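Local coordinates for protein pullulanase (Klebsiella oxytoca, PDB 2YOC) that hydrolyses the alpha-1,6-glucosidic linkages of pullulan and related branched glucans, and is exported through a type 2 secretion system, at residues S635-H639 and Y669-Q674; V752-E756 and Y832-A838; Y190-V196 and L244-V250; K406-K411 and T951-G955. All coordinates share one frame; numbering follows the deposited sequence.

Overall arrangement
Four contacts lie apart in a long multidomain chain. Contact 3 comes first along the chain and belongs to the N2 domain, where it pairs strands 185-191 and 248-254 of a mixed sheet. Contact 4 then spans 540 residues, bringing helix 406-410, just before the first strand of the eight-stranded barrel, against a loop of the C-terminal region; contacts 1 and 2 are nested within that span. Contact 1 is the most central, about 28 Å from contact 4 and about 29 Å from contact 3 between centres. Contacts 2 and 3, about 67 Å apart between centres, lie on opposite sides of the chain's centre. Contacts 1 and 2 thus tie loops within the barrel region, and contact 4 ties barrel to C-terminal part.

Contact 1 (S635-H639 and Y669-Q674); sequences SAPEH and YHPKAQ
Pro637 lays its ring against His670 and Pro671, and these apolar meetings carry most of the contact. Its CG stands over one face of the imidazole, 4.1 Å from the ring centroid and displaced toward the rim, a CH-pi contact. The same Pro637 CG lies 3.8 Å from Pro671 CD. Farther along, Pro671 CG leans on Glu638, 3.9 Å from its CB.

The main polar feature lies within 669-674, where Pro671 is the N-cap residue of helix 672-683. His670 ND1 donates to Gln674 OE1 at 2.7 Å, nearly straight at 167°, with the oxygen in the ring plane. A bend at chi2 (-95°) brings the glutamine amide back to the ring edge, and Pro637 CB rests 3.4 Å from Gln674 OE1.

Outside the two segments, the Glu638 carboxylate forms a salt bridge with Arg618, whose NH2 also bonds Tyr669 O. Helices 640-655 and 672-683 flank barrel strand 661-664 in sequence, so the contact joins the loop entering one to the start of the next; Ile646 touches both Pro637 and Gln674.

No direct hydrogen bond joins 635-639 to 669-674. The histidine-glutamine bond instead limits the ring's rotation and presents its face to the proline, so that across the contact itself the meeting is apolar, with Arg618 bonded to both segments.

Contact 2 (V752-E756 and Y832-A838); sequences VLPNE and YKASQEA
Asn755 ND2 is held by two backbone carbonyls: Lys833 O across the contact, 2.6 Å from ND2, and Arg741 O outside it. The bond to Lys833 O is bent, 140° at the hydrogen, and the nitrogen comes from above the carbonyl plane instead of lying in it. With chi1 at 60° the Asn755 amide carbon sits between the backbone N and the carbonyl carbon, which lets the side chain reach over the end of helix 826-833, while its CB passes 3.8 Å from Ser835 CA. Asn755 OD1 accepts a weak hydrogen bond from Ala758 N, a further hold on the amide.

One residue earlier, Pro754 O takes a weak hydrogen bond from Ser835 OG, 3.2 Å away. Leu753 supplies the apolar part. Its CG meets Ser835 CB at 3.8 Å. Beyond that its two methyls part, CD2 going to Ala838 CB while Leu753 CD1 comes 3.4 Å from Glu837 OE1. The leucine thus lies against the type I turn from Ser835 to Ala838.

Arg741 backs the arrangement, its NH1 bonding Tyr832 O and Ala834 O. The loop 752-756, between helices 739-742 and 762-776, is thereby fixed to the turn linking helix 826-833 to helix 840-855, whose Arg843 binds Ser835 O and Ala838 O. Both helices of that turn fall between barrel strands 814-816 and 860-864 along the chain.

Contact 3 (Y190-V196 and L244-V250); sequences YSHSSKV and LLQGETV
Glu248 reaches out from its strand across the 190-196 segment. Its CB lies 3.7 Å from Ser191 O, with Ser194 O somewhat farther off. CG stands anti to the backbone N (chi1 -171°) and the chain runs on extended, carrying the carboxylate to the backbone of Lys195 and Val196. There CD approaches Lys195 CA, and OE1 lies 4.0 Å from Lys195 CG. Glu248 OE2 accepts a bond from Val196 N at 3.0 Å, straight enough at 164° but met from above the carboxylate plane. Outside the pair, Arg357 forms a salt bridge with OE2 and Tyr352 OH makes a weak bond to OE1, so the buried acid is well supplied with partners.

The backbones of Ser191 and Glu248 form the antiparallel hydrogen-bonded pair, with Ser191 N to Glu248 O at 3.2 Å and Glu248 N to Ser191 O at 3.0 Å. On the other face of the sheet, in the neighbouring non-hydrogen-bonded pair of Tyr190 and Thr249, the tyrosine ring takes a methyl squarely: Leu244 CD1 is centred over one face, 3.6 Å from the centroid. Val196 and Val250 lie alongside one another, pointing opposite ways, with Val196 CB 3.8 Å from Val250 CG2.

Arg357 and Tyr352 belong to the carbohydrate-binding module 48 region, so the glutamate also ties this sheet to the next domain. Strand 185-191, outermost in the sheet within this chain, and strand 248-254 beside it make an antiparallel edge pair, as expected of the beta-rich, E-set-like N2 domain of pullulanases.

Contact 4 (K406-K411 and T951-G955); sequences KADLAK and TLGDG. With SO4 (sulfate ion), chain C.
Lys411 turns its side chain back along the residues before it and spends its ammonium group on both sides of the contact: NZ donates to Thr951 OG1 at 2.6 Å and to Ala407 O at 2.9 Å. Helix 406-410 lies just ahead of strand 413-417, the first of the (beta/alpha)8 barrel, and the loop it meets belongs to the pullulanase-type C-terminal region, so the contact joins catalytic barrel and C-terminal part. Bends at chi2 and chi4 of Lys411 bring NZ round to its two oxygens, and it approaches Ala407 O from above the carbonyl plane.

Gly953 allows the backbones to come close. Its positive phi (73°) turns the loop past the first helical turn, its CA 4.0 Å from Ala407 N, and Ala410 CB packs against Gly953 N at 3.8 Å.

At the helix start lies a second charged group. Lys406 runs out extended and crosses Asp954 at about a right angle, and the two form a salt bridge with NZ 3.5 Å from OD1. A sulfate ion, probably from the crystallisation liquor, sits by the same lysine and accepts a hydrogen bond from Lys406 N to its O3 at 2.7 Å. The positive end of the helix dipole and the lysine charge would both be expected to attract this anion, and the lysine may also ease the repulsion between the sulfate and the Asp954 carboxylate.

Deeper in, Thr951 divides its branches: while OG1 serves Lys411, its methyl CG2 lies 3.4 Å from Ala410 O.

Contact 1 (S635-H639 and Y669-Q674)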
# COMPACT_ATOMS: atom_id res chain seq x y z
N SER B 635 -19.42 -19.32 -30.10
CA SER B 635 -18.59 -19.78 -31.20
C SER B 635 -17.22 -20.14 -30.64
O SER B 635 -16.90 -19.79 -29.50
CB SER B 635 -18.47 -18.68 -32.23
OG SER B 635 -17.66 -17.63 -31.75
N ALA B 636 -16.39 -20.81 -31.46
CA ALA B 636 -15.06 -21.25 -31.06
C ALA B 636 -13.99 -20.66 -31.93
O ALA B 636 -13.41 -21.39 -32.75
CB ALA B 636 -14.97 -22.77 -31.06
N PRO B 637 -13.62 -19.37 -31.74
CA PRO B 637 -12.51 -18.81 -32.53
C PRO B 637 -11.16 -19.52 -32.30
O PRO B 637 -10.22 -19.30 -33.07
CB PRO B 637 -12.46 -17.34 -32.09
CG PRO B 637 -13.13 -17.30 -30.77
CD PRO B 637 -14.16 -18.38 -30.78
N GLU B 638 -11.07 -20.38 -31.26
CA GLU B 638 -9.85 -21.15 -30.96
C GLU B 638 -9.60 -22.29 -31.98
O GLU B 638 -8.48 -22.79 -32.09
CB GLU B 638 -9.88 -21.69 -29.51
CG GLU B 638 -11.07 -22.56 -29.16
CD GLU B 638 -12.22 -21.86 -28.48
OE1 GLU B 638 -12.62 -20.77 -28.96
OE2 GLU B 638 -12.70 -22.38 -27.45
N HIS B 639 -10.67 -22.72 -32.69
CA HIS B 639 -10.57 -23.77 -33.69
C HIS B 639 -10.16 -23.17 -35.03
O HIS B 639 -10.70 -22.13 -35.46
CB HIS B 639 -11.85 -24.59 -33.78
CG HIS B 639 -12.25 -25.22 -32.48
ND1 HIS B 639 -13.53 -25.74 -32.30
CD2 HIS B 639 -11.55 -25.38 -31.33
CE1 HIS B 639 -13.55 -26.22 -31.07
NE2 HIS B 639 -12.38 -26.02 -30.45
N TYR B 669 -13.63 -13.33 -25.48
CA TYR B 669 -14.00 -14.71 -25.80
C TYR B 669 -13.12 -15.25 -26.91
O TYR B 669 -13.11 -16.45 -27.14
CB TYR B 669 -15.48 -14.80 -26.14
CG TYR B 669 -16.33 -14.68 -24.89
CD1 TYR B 669 -16.72 -13.44 -24.41
CD2 TYR B 669 -16.71 -15.81 -24.17
CE1 TYR B 669 -17.46 -13.32 -23.23
CE2 TYR B 669 -17.46 -15.70 -23.01
CZ TYR B 669 -17.80 -14.45 -22.52
OH TYR B 669 -18.55 -14.33 -21.37
N HIS B 670 -12.36 -14.37 -27.57
CA HIS B 670 -11.42 -14.77 -28.60
C HIS B 670 -10.02 -14.93 -28.01
O HIS B 670 -9.60 -14.12 -27.16
CB HIS B 670 -11.31 -13.69 -29.70
CG HIS B 670 -12.54 -13.43 -30.50
ND1 HIS B 670 -12.56 -13.65 -31.86
CD2 HIS B 670 -13.73 -12.90 -30.12
CE1 HIS B 670 -13.77 -13.29 -32.26
NE2 HIS B 670 -14.52 -12.85 -31.25
N PRO B 671 -9.24 -15.91 -28.53
CA PRO B 671 -7.82 -16.01 -28.14
C PRO B 671 -7.00 -14.84 -28.70
O PRO B 671 -7.07 -14.57 -29.90
CB PRO B 671 -7.35 -17.31 -28.83
CG PRO B 671 -8.62 -17.99 -29.24
CD PRO B 671 -9.60 -16.93 -29.52
N LYS B 672 -6.22 -14.17 -27.87
CA LYS B 672 -5.33 -13.10 -28.28
C LYS B 672 -4.57 -13.50 -29.57
O LYS B 672 -4.45 -12.66 -30.47
CB LYS B 672 -4.33 -12.79 -27.15
CG LYS B 672 -3.01 -12.12 -27.54
CD LYS B 672 -2.22 -11.63 -26.29
CE LYS B 672 -0.82 -11.18 -26.64
NZ LYS B 672 0.05 -11.23 -25.44
N ALA B 673 -4.12 -14.77 -29.68
CA ALA B 673 -3.36 -15.22 -30.85
C ALA B 673 -4.13 -15.15 -32.18
O ALA B 673 -3.54 -14.83 -33.23
CB ALA B 673 -2.79 -16.61 -30.63
N GLN B 674 -5.44 -15.38 -32.11
CA GLN B 674 -6.37 -15.34 -33.22
C GLN B 674 -6.52 -13.86 -33.65
O GLN B 674 -6.22 -13.52 -34.81
CB GLN B 674 -7.71 -15.93 -32.73
CG GLN B 674 -8.68 -16.30 -33.78
CD GLN B 674 -9.64 -15.18 -33.99
OE1 GLN B 674 -10.44 -14.86 -33.11
NE2 GLN B 674 -9.59 -14.59 -35.19

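Contact 2 (V752-E756 and Y832-A838)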
# COMPACT_ATOMS: atom_id res chain seq x y z
N VAL B 752 -18.55 17.16 -4.60
CA VAL B 752 -18.78 18.60 -4.77
C VAL B 752 -20.22 19.08 -4.57
O VAL B 752 -20.44 20.13 -3.97
CB VAL B 752 -18.18 19.15 -6.09
CG1 VAL B 752 -16.67 19.00 -6.10
CG2 VAL B 752 -18.81 18.50 -7.31
N LEU B 753 -21.19 18.34 -5.14
CA LEU B 753 -22.61 18.68 -5.07
C LEU B 753 -23.37 17.36 -4.92
O LEU B 753 -23.83 16.77 -5.90
CB LEU B 753 -23.03 19.52 -6.30
CG LEU B 753 -24.51 19.89 -6.49
CD1 LEU B 753 -25.06 20.67 -5.31
CD2 LEU B 753 -24.71 20.65 -7.77
N PRO B 754 -23.41 16.83 -3.68
CA PRO B 754 -24.05 15.52 -3.47
C PRO B 754 -25.56 15.57 -3.52
O PRO B 754 -26.16 16.59 -3.23
CB PRO B 754 -23.53 15.07 -2.09
CG PRO B 754 -22.57 16.13 -1.64
CD PRO B 754 -22.89 17.37 -2.41
N ASN B 755 -26.15 14.44 -3.91
CA ASN B 755 -27.59 14.27 -3.96
C ASN B 755 -28.05 13.67 -2.61
O ASN B 755 -27.23 13.10 -1.89
CB ASN B 755 -27.99 13.41 -5.16
CG ASN B 755 -27.44 11.99 -5.22
OD1 ASN B 755 -27.28 11.29 -4.22
ND2 ASN B 755 -27.25 11.50 -6.44
N GLU B 756 -29.35 13.80 -2.29
CA GLU B 756 -29.91 13.31 -1.02
C GLU B 756 -29.59 11.87 -0.62
O GLU B 756 -29.57 11.59 0.58
CB GLU B 756 -31.40 13.63 -0.87
CG GLU B 756 -32.35 12.69 -1.60
CD GLU B 756 -32.38 12.82 -3.11
OE1 GLU B 756 -32.12 13.92 -3.64
OE2 GLU B 756 -32.72 11.80 -3.76
N TYR B 832 -30.42 10.37 -13.04
CA TYR B 832 -30.40 9.49 -11.87
C TYR B 832 -29.47 10.02 -10.75
O TYR B 832 -29.77 9.84 -9.57
CB TYR B 832 -29.81 8.12 -12.26
CG TYR B 832 -30.75 7.06 -12.78
CD1 TYR B 832 -31.95 6.78 -12.12
CD2 TYR B 832 -30.37 6.21 -13.81
CE1 TYR B 832 -32.80 5.76 -12.56
CE2 TYR B 832 -31.20 5.17 -14.24
CZ TYR B 832 -32.41 4.94 -13.61
OH TYR B 832 -33.21 3.92 -14.05
N LYS B 833 -28.31 10.60 -11.13
CA LYS B 833 -27.24 10.99 -10.20
C LYS B 833 -27.11 12.46 -9.71
O LYS B 833 -26.49 12.68 -8.66
CB LYS B 833 -25.88 10.44 -10.68
CG LYS B 833 -25.73 8.94 -10.53
CD LYS B 833 -24.71 8.37 -11.52
CE LYS B 833 -25.06 6.97 -11.97
NZ LYS B 833 -24.86 5.94 -10.91
N ALA B 834 -27.63 13.44 -10.47
CA ALA B 834 -27.52 14.87 -10.12
C ALA B 834 -28.35 15.29 -8.92
O ALA B 834 -29.46 14.77 -8.73
CB ALA B 834 -27.84 15.74 -11.33
N SER B 835 -27.83 16.24 -8.12
CA SER B 835 -28.52 16.78 -6.94
C SER B 835 -29.76 17.55 -7.40
O SER B 835 -29.74 18.14 -8.48
CB SER B 835 -27.61 17.71 -6.14
OG SER B 835 -28.26 18.25 -5.00
N GLN B 836 -30.83 17.53 -6.57
CA GLN B 836 -32.09 18.22 -6.82
C GLN B 836 -31.82 19.70 -7.18
O GLN B 836 -32.58 20.30 -7.94
CB GLN B 836 -33.03 18.11 -5.59
CG GLN B 836 -34.51 18.40 -5.89
CD GLN B 836 -35.45 17.91 -4.82
OE1 GLN B 836 -36.11 18.71 -4.15
NE2 GLN B 836 -35.62 16.59 -4.69
N GLU B 837 -30.69 20.24 -6.66
CA GLU B 837 -30.18 21.60 -6.83
C GLU B 837 -29.66 21.88 -8.24
O GLU B 837 -29.64 23.04 -8.65
CB GLU B 837 -29.06 21.87 -5.79
CG GLU B 837 -29.56 22.07 -4.37
CD GLU B 837 -28.57 22.60 -3.35
OE1 GLU B 837 -27.38 22.19 -3.39
OE2 GLU B 837 -28.99 23.40 -2.48
N ALA B 838 -29.24 20.84 -8.96
CA ALA B 838 -28.73 21.04 -10.30
C ALA B 838 -29.84 21.27 -11.34
O ALA B 838 -30.55 20.34 -11.73
CB ALA B 838 -27.83 19.89 -10.70

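Contact 3 (Y190-V196 and L244-V250)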
# COMPACT_ATOMS: atom_id res chain seq x y z
N TYR B 190 -18.25 -47.63 -32.67
CA TYR B 190 -18.69 -46.78 -33.78
C TYR B 190 -19.77 -47.43 -34.65
O TYR B 190 -19.84 -48.65 -34.74
CB TYR B 190 -17.48 -46.35 -34.64
CG TYR B 190 -16.69 -47.51 -35.22
CD1 TYR B 190 -15.67 -48.12 -34.49
CD2 TYR B 190 -16.95 -47.98 -36.51
CE1 TYR B 190 -14.95 -49.20 -35.02
CE2 TYR B 190 -16.21 -49.03 -37.06
CZ TYR B 190 -15.21 -49.64 -36.30
OH TYR B 190 -14.49 -50.70 -36.81
N SER B 191 -20.62 -46.60 -35.27
CA SER B 191 -21.69 -46.99 -36.20
C SER B 191 -21.88 -45.90 -37.23
O SER B 191 -22.10 -44.73 -36.89
CB SER B 191 -23.00 -47.28 -35.47
OG SER B 191 -24.02 -47.71 -36.37
N HIS B 192 -21.75 -46.29 -38.51
CA HIS B 192 -21.85 -45.36 -39.61
C HIS B 192 -23.26 -44.81 -39.78
O HIS B 192 -23.42 -43.58 -39.82
CB HIS B 192 -21.38 -46.03 -40.90
CG HIS B 192 -21.49 -45.17 -42.13
ND1 HIS B 192 -22.62 -45.18 -42.93
CD2 HIS B 192 -20.57 -44.33 -42.67
CE1 HIS B 192 -22.38 -44.33 -43.91
NE2 HIS B 192 -21.15 -43.81 -43.81
N SER B 193 -24.26 -45.72 -39.87
CA SER B 193 -25.62 -45.32 -40.15
C SER B 193 -26.63 -45.42 -39.02
O SER B 193 -27.80 -45.04 -39.21
CB SER B 193 -26.12 -46.05 -41.39
OG SER B 193 -25.36 -45.67 -42.52
N SER B 194 -26.18 -45.89 -37.84
CA SER B 194 -27.05 -46.06 -36.66
C SER B 194 -26.40 -45.54 -35.38
O SER B 194 -25.24 -45.13 -35.40
CB SER B 194 -27.42 -47.54 -36.49
OG SER B 194 -27.48 -48.25 -37.72
N LYS B 195 -27.16 -45.54 -34.26
CA LYS B 195 -26.65 -45.15 -32.95
C LYS B 195 -26.04 -46.38 -32.31
O LYS B 195 -26.53 -47.50 -32.50
CB LYS B 195 -27.79 -44.65 -32.02
CG LYS B 195 -28.40 -43.31 -32.38
CD LYS B 195 -29.89 -43.21 -32.02
CE LYS B 195 -30.73 -43.78 -33.16
NZ LYS B 195 -32.10 -44.17 -32.73
N VAL B 196 -24.96 -46.18 -31.56
CA VAL B 196 -24.32 -47.24 -30.79
C VAL B 196 -25.27 -47.48 -29.62
O VAL B 196 -25.64 -46.54 -28.91
CB VAL B 196 -22.90 -46.85 -30.33
CG1 VAL B 196 -22.33 -47.89 -29.37
CG2 VAL B 196 -21.97 -46.67 -31.53
N LEU B 244 -14.19 -43.14 -39.46
CA LEU B 244 -14.72 -43.12 -38.09
C LEU B 244 -15.53 -41.84 -37.86
O LEU B 244 -16.62 -41.87 -37.25
CB LEU B 244 -13.56 -43.25 -37.08
CG LEU B 244 -13.28 -44.61 -36.38
CD1 LEU B 244 -14.02 -45.76 -37.01
CD2 LEU B 244 -11.79 -44.90 -36.36
N LEU B 245 -15.03 -40.73 -38.42
CA LEU B 245 -15.63 -39.41 -38.36
C LEU B 245 -16.80 -39.25 -39.34
O LEU B 245 -17.42 -38.19 -39.42
CB LEU B 245 -14.56 -38.33 -38.59
CG LEU B 245 -13.43 -38.32 -37.58
CD1 LEU B 245 -12.20 -37.67 -38.16
CD2 LEU B 245 -13.86 -37.68 -36.26
N GLN B 246 -17.16 -40.34 -40.03
CA GLN B 246 -18.28 -40.33 -40.95
C GLN B 246 -19.58 -40.50 -40.22
O GLN B 246 -20.63 -40.17 -40.77
CB GLN B 246 -18.12 -41.43 -42.02
CG GLN B 246 -17.17 -41.06 -43.17
CD GLN B 246 -17.73 -39.94 -44.02
OE1 GLN B 246 -18.74 -40.09 -44.70
NE2 GLN B 246 -17.10 -38.77 -43.93
N GLY B 247 -19.53 -41.03 -39.01
CA GLY B 247 -20.74 -41.30 -38.25
C GLY B 247 -20.59 -41.14 -36.76
O GLY B 247 -19.93 -40.22 -36.30
N GLU B 248 -21.27 -42.01 -36.00
CA GLU B 248 -21.22 -41.96 -34.55
C GLU B 248 -20.00 -42.72 -33.99
O GLU B 248 -19.53 -43.68 -34.60
CB GLU B 248 -22.52 -42.49 -33.93
CG GLU B 248 -22.59 -42.25 -32.43
CD GLU B 248 -23.94 -42.44 -31.77
OE1 GLU B 248 -24.83 -41.58 -31.97
OE2 GLU B 248 -24.07 -43.41 -30.99
N THR B 249 -19.49 -42.24 -32.85
CA THR B 249 -18.45 -42.86 -32.04
C THR B 249 -18.91 -42.71 -30.59
O THR B 249 -19.51 -41.69 -30.22
CB THR B 249 -17.06 -42.24 -32.22
OG1 THR B 249 -17.10 -40.86 -31.88
CG2 THR B 249 -16.47 -42.47 -33.59
N VAL B 250 -18.67 -43.72 -29.78
CA VAL B 250 -19.07 -43.72 -28.38
C VAL B 250 -17.94 -44.34 -27.57
O VAL B 250 -17.44 -45.42 -27.94
CB VAL B 250 -20.42 -44.47 -28.19
CG1 VAL B 250 -20.65 -44.87 -26.75
CG2 VAL B 250 -21.60 -43.66 -28.71

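Contact 4 (K406-K411 and T951-G955)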
# COMPACT_ATOMS: atom_id res chain seq x y z
N LYS B 406 0.52 6.23 -34.94
CA LYS B 406 -0.15 6.25 -33.63
C LYS B 406 -0.76 7.66 -33.46
O LYS B 406 -1.93 7.77 -33.06
CB LYS B 406 0.84 5.90 -32.50
CG LYS B 406 1.16 4.42 -32.42
CD LYS B 406 2.40 4.14 -31.59
CE LYS B 406 2.90 2.74 -31.86
NZ LYS B 406 4.37 2.62 -31.65
N ALA B 407 -0.02 8.72 -33.87
CA ALA B 407 -0.50 10.09 -33.85
C ALA B 407 -1.71 10.25 -34.79
O ALA B 407 -2.70 10.91 -34.41
CB ALA B 407 0.60 11.04 -34.21
N ASP B 408 -1.71 9.55 -35.96
CA ASP B 408 -2.86 9.55 -36.88
C ASP B 408 -4.04 8.90 -36.19
O ASP B 408 -5.11 9.50 -36.14
CB ASP B 408 -2.54 8.80 -38.19
CG ASP B 408 -1.47 9.42 -39.03
OD1 ASP B 408 -1.23 10.65 -38.89
OD2 ASP B 408 -0.86 8.69 -39.84
N LEU B 409 -3.83 7.71 -35.59
CA LEU B 409 -4.84 6.93 -34.87
C LEU B 409 -5.43 7.67 -33.72
O LEU B 409 -6.64 7.66 -33.57
CB LEU B 409 -4.26 5.64 -34.33
CG LEU B 409 -3.92 4.58 -35.31
CD1 LEU B 409 -3.23 3.47 -34.62
CD2 LEU B 409 -5.17 4.07 -35.99
N ALA B 410 -4.58 8.27 -32.88
CA ALA B 410 -5.01 9.01 -31.69
C ALA B 410 -6.04 10.12 -32.01
O ALA B 410 -6.84 10.48 -31.15
CB ALA B 410 -3.80 9.60 -30.97
N LYS B 411 -6.03 10.63 -33.27
CA LYS B 411 -6.95 11.67 -33.71
C LYS B 411 -8.37 11.18 -33.83
O LYS B 411 -9.29 12.00 -33.79
CB LYS B 411 -6.45 12.35 -34.99
CG LYS B 411 -5.42 13.45 -34.69
CD LYS B 411 -4.26 13.47 -35.66
CE LYS B 411 -3.09 14.36 -35.21
NZ LYS B 411 -2.29 13.80 -34.08
N THR B 951 -3.32 14.65 -29.07
CA THR B 951 -3.30 13.30 -29.65
C THR B 951 -1.87 12.84 -29.94
O THR B 951 -1.48 12.66 -31.10
CB THR B 951 -4.18 13.29 -30.90
OG1 THR B 951 -3.64 14.22 -31.86
CG2 THR B 951 -5.65 13.62 -30.59
N LEU B 952 -1.07 12.67 -28.87
CA LEU B 952 0.34 12.28 -28.94
C LEU B 952 0.57 10.90 -29.55
O LEU B 952 1.63 10.69 -30.16
CB LEU B 952 1.05 12.40 -27.59
CG LEU B 952 1.25 13.79 -26.98
CD1 LEU B 952 1.80 13.68 -25.56
CD2 LEU B 952 2.17 14.65 -27.82
N GLY B 953 -0.39 9.97 -29.38
CA GLY B 953 -0.29 8.62 -29.93
C GLY B 953 0.70 7.66 -29.28
O GLY B 953 0.32 6.53 -28.97
N ASP B 954 1.99 8.05 -29.12
CA ASP B 954 3.01 7.17 -28.51
C ASP B 954 3.00 7.27 -26.98
O ASP B 954 3.10 8.38 -26.45
CB ASP B 954 4.42 7.50 -29.01
CG ASP B 954 4.76 6.99 -30.39
OD1 ASP B 954 5.21 5.82 -30.49
OD2 ASP B 954 4.67 7.79 -31.37
N GLY B 955 2.96 6.13 -26.29
CA GLY B 955 3.03 6.10 -24.84
C GLY B 955 4.22 6.87 -24.26
O GLY B 955 4.07 7.57 -23.26
S SO4 C . 4.36 5.62 -35.33
O1 SO4 C . 5.16 6.59 -36.11
O2 SO4 C . 5.19 5.08 -34.22
O3 SO4 C . 3.23 6.32 -34.76
O4 SO4 C . 3.89 4.52 -36.21